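Local coordinates for putative dihydrodipicolinate synthase family protein (Coccidioides immitis, PDB 3QFE), which is a putative member of the dihydrodipicolinate synthase family, with the TIM-barrel fold of that group, at residues Ala32-Tyr40 with Ala269-Ile279. Residues are numbered along the deposited sequence; the frame is centred on the assembly and turned at random.
Sequences ASQERYYAY and AAIFSAKAAGI
Helix 31-42 meets the short helix 273-276 and its Schellman C-terminus through Y40 and A277, whose CA atoms approach to 5.9 Å, and through S33 and I279, at 6.2 Å. In this TIM barrel the contact joins the outer helix that follows the first barrel strand, 13-17, to the C-terminal helical region beyond the last, 216-218. The Schellman assignment rests on the positive phi of G278 (68°) and on G278 N to K275 O and I279 N to A274 O bonds, and the turn brings I279 back against helix 31-42. There the I279 CD1 methyl reaches Y37 CB at 3.6 Å, while its CG2 branch lies beside S33 CB. Y40 has CG anti to its backbone N (chi1 -177°), which carries the ring across the small residues A276 and A277; A277 CA and A276 C lie over one face, and Y40 CB touches A277 CB at 3.7 Å. Y37 instead presents its ring edge to S273. N223 holds both polar ends, its OD1 bonded to Y37 OH and its backbone O to S273 OG, and F21 packs edge-to-face with the Y37 ring. S273 OG lies in the plane of that ring, 3.3 Å from Y37 CE1.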
loop_
_atom_site.group_PDB
_atom_site.type_symbol
_atom_site.label_atom_id
_atom_site.label_comp_id
_atom_site.label_asym_id
_atom_site.label_seq_id
_atom_site.Cartn_x
_atom_site.Cartn_y
_atom_site.Cartn_z
ATOM N N ALA A 32 12.791 6.639 14.620
ATOM C CA ALA A 32 12.153 6.373 15.906
ATOM C C ALA A 32 10.631 6.554 15.785
ATOM O O ALA A 32 9.861 5.673 16.201
ATOM C CB ALA A 32 12.753 7.249 17.038
ATOM N N SER A 33 10.185 7.667 15.212
ATOM C CA SER A 33 8.756 7.820 15.004
ATOM C C SER A 33 8.204 6.787 14.022
ATOM O O SER A 33 7.150 6.198 14.259
ATOM C CB SER A 33 8.422 9.235 14.570
ATOM O OG SER A 33 8.967 10.134 15.523
ATOM N N GLN A 34 8.931 6.560 12.928
ATOM C CA GLN A 34 8.531 5.605 11.913
ATOM C C GLN A 34 8.291 4.212 12.493
ATOM O O GLN A 34 7.338 3.532 12.108
ATOM C CB GLN A 34 9.611 5.509 10.817
ATOM C CG GLN A 34 9.110 4.842 9.561
ATOM C CD GLN A 34 8.163 5.729 8.783
ATOM O OE1 GLN A 34 8.550 6.780 8.271
ATOM N NE2 GLN A 34 6.928 5.327 8.703
ATOM N N GLU A 35 9.181 3.761 13.365
ATOM C CA GLU A 35 9.015 2.452 13.982
ATOM C C GLU A 35 7.729 2.377 14.851
ATOM O O GLU A 35 6.985 1.395 14.755
ATOM C CB GLU A 35 10.238 2.065 14.810
ATOM C CG GLU A 35 10.314 0.570 15.072
ATOM C CD GLU A 35 11.329 0.201 16.136
ATOM O OE1 GLU A 35 12.180 1.047 16.436
ATOM O OE2 GLU A 35 11.290 -0.930 16.684
ATOM N N ARG A 36 7.488 3.411 15.663
ATOM C CA ARG A 36 6.274 3.513 16.472
ATOM C C ARG A 36 5.043 3.402 15.611
ATOM O O ARG A 36 4.088 2.708 15.968
ATOM C CB ARG A 36 6.212 4.840 17.241
ATOM C CG ARG A 36 7.249 4.963 18.313
ATOM C CD ARG A 36 6.999 6.157 19.212
ATOM N NE ARG A 36 7.944 6.149 20.327
ATOM C CZ ARG A 36 8.056 7.130 21.215
ATOM N NH1 ARG A 36 8.943 7.032 22.202
ATOM N NH2 ARG A 36 7.282 8.206 21.115
ATOM N N TYR A 37 5.074 4.082 14.467
ATOM C CA TYR A 37 3.925 4.200 13.581
ATOM C C TYR A 37 3.622 2.893 12.855
ATOM O O TYR A 37 2.494 2.428 12.870
ATOM C CB TYR A 37 4.161 5.337 12.583
ATOM C CG TYR A 37 3.018 5.565 11.616
ATOM C CD1 TYR A 37 1.811 6.138 12.044
ATOM C CD2 TYR A 37 3.135 5.201 10.286
ATOM C CE1 TYR A 37 0.756 6.358 11.162
ATOM C CE2 TYR A 37 2.089 5.407 9.391
ATOM C CZ TYR A 37 0.897 5.989 9.836
ATOM O OH TYR A 37 -0.146 6.194 8.942
ATOM N N TYR A 38 4.641 2.291 12.242
ATOM C CA TYR A 38 4.500 0.983 11.607
ATOM C C TYR A 38 3.981 -0.068 12.595
ATOM O O TYR A 38 3.131 -0.895 12.242
ATOM C CB TYR A 38 5.848 0.493 11.103
ATOM C CG TYR A 38 6.442 1.141 9.855
ATOM C CD1 TYR A 38 5.653 1.707 8.877
ATOM C CD2 TYR A 38 7.818 1.118 9.651
ATOM C CE1 TYR A 38 6.226 2.262 7.734
ATOM C CE2 TYR A 38 8.399 1.650 8.508
ATOM C CZ TYR A 38 7.598 2.221 7.560
ATOM O OH TYR A 38 8.172 2.754 6.446
ATOM N N ALA A 39 4.526 -0.060 13.820
ATOM C CA ALA A 39 4.146 -1.029 14.828
ATOM C C ALA A 39 2.668 -0.824 15.189
ATOM O O ALA A 39 1.892 -1.784 15.253
ATOM C CB ALA A 39 5.031 -0.917 16.032
ATOM N N TYR A 40 2.268 0.427 15.375
ATOM C CA TYR A 40 0.871 0.724 15.659
ATOM C C TYR A 40 -0.051 0.200 14.539
ATOM O O TYR A 40 -1.092 -0.432 14.812
ATOM C CB TYR A 40 0.667 2.220 15.832
ATOM C CG TYR A 40 -0.761 2.544 16.200
ATOM C CD1 TYR A 40 -1.201 2.427 17.521
ATOM C CD2 TYR A 40 -1.678 2.935 15.227
ATOM C CE1 TYR A 40 -2.501 2.706 17.856
ATOM C CE2 TYR A 40 -2.994 3.205 15.554
ATOM C CZ TYR A 40 -3.401 3.086 16.864
ATOM O OH TYR A 40 -4.700 3.351 17.200
ATOM N N ALA A 269 -3.159 11.314 8.638
ATOM C CA ALA A 269 -2.432 10.371 9.486
ATOM C C ALA A 269 -1.818 11.107 10.671
ATOM O O ALA A 269 -1.851 10.604 11.794
ATOM C CB ALA A 269 -1.366 9.666 8.689
ATOM N N ALA A 270 -1.300 12.317 10.433
ATOM C CA ALA A 270 -0.679 13.087 11.502
ATOM C C ALA A 270 -1.664 13.330 12.638
ATOM O O ALA A 270 -1.288 13.271 13.816
ATOM C CB ALA A 270 -0.132 14.397 10.993
ATOM N N ILE A 271 -2.923 13.616 12.318
ATOM C CA ILE A 271 -3.801 14.049 13.391
ATOM C C ILE A 271 -4.691 12.954 13.923
ATOM O O ILE A 271 -5.360 13.129 14.939
ATOM C CB ILE A 271 -4.599 15.327 13.036
ATOM C CG1 ILE A 271 -5.459 15.112 11.785
ATOM C CG2 ILE A 271 -3.652 16.540 12.921
ATOM C CD1 ILE A 271 -6.695 15.979 11.792
ATOM N N PHE A 272 -4.701 11.816 13.240
ATOM C CA PHE A 272 -5.490 10.701 13.712
ATOM C C PHE A 272 -4.600 9.565 14.179
ATOM O O PHE A 272 -4.291 9.485 15.370
ATOM C CB PHE A 272 -6.535 10.287 12.676
ATOM C CG PHE A 272 -7.547 11.365 12.404
ATOM C CD1 PHE A 272 -8.395 11.823 13.430
ATOM C CD2 PHE A 272 -7.645 11.954 11.136
ATOM C CE1 PHE A 272 -9.342 12.852 13.194
ATOM C CE2 PHE A 272 -8.590 12.976 10.877
ATOM C CZ PHE A 272 -9.440 13.431 11.911
ATOM N N SER A 273 -4.140 8.733 13.250
ATOM C CA SER A 273 -3.359 7.543 13.605
ATOM C C SER A 273 -2.006 7.815 14.287
ATOM O O SER A 273 -1.648 7.118 15.236
ATOM C CB SER A 273 -3.132 6.681 12.366
ATOM O OG SER A 273 -2.371 7.427 11.447
ATOM N N ALA A 274 -1.259 8.803 13.809
ATOM C CA ALA A 274 0.049 9.116 14.399
ATOM C C ALA A 274 -0.082 9.599 15.846
ATOM O O ALA A 274 0.668 9.165 16.715
ATOM C CB ALA A 274 0.823 10.132 13.550
ATOM N N LYS A 275 -1.044 10.480 16.105
ATOM C CA LYS A 275 -1.389 10.863 17.469
ATOM C C LYS A 275 -1.824 9.647 18.277
ATOM O O LYS A 275 -1.372 9.476 19.427
ATOM C CB LYS A 275 -2.465 11.980 17.514
ATOM C CG LYS A 275 -2.801 12.444 18.945
ATOM C CD LYS A 275 -4.031 13.325 18.994
ATOM C CE LYS A 275 -3.711 14.813 19.195
ATOM N NZ LYS A 275 -4.954 15.554 19.689
ATOM N N ALA A 276 -2.650 8.770 17.699
ATOM C CA ALA A 276 -3.053 7.571 18.462
ATOM C C ALA A 276 -1.839 6.704 18.813
ATOM O O ALA A 276 -1.863 5.978 19.811
ATOM C CB ALA A 276 -4.093 6.730 17.718
ATOM N N ALA A 277 -0.803 6.780 17.972
ATOM C CA ALA A 277 0.423 6.018 18.131
ATOM C C ALA A 277 1.407 6.714 19.088
ATOM O O ALA A 277 2.517 6.238 19.288
ATOM C CB ALA A 277 1.071 5.780 16.757
ATOM N N GLY A 278 0.993 7.841 19.667
ATOM C CA GLY A 278 1.828 8.571 20.619
ATOM C C GLY A 278 3.083 9.218 20.031
ATOM O O GLY A 278 4.122 9.321 20.700
ATOM N N ILE A 279 2.980 9.666 18.786
ATOM C CA ILE A 279 4.086 10.357 18.140
ATOM C C ILE A 279 3.863 11.853 18.316
ATOM O O ILE A 279 2.827 12.382 17.891
ATOM C CB ILE A 279 4.167 9.978 16.654
ATOM C CG1 ILE A 279 4.539 8.494 16.521
ATOM C CG2 ILE A 279 5.143 10.875 15.907
ATOM C CD1 ILE A 279 4.099 7.859 15.197
#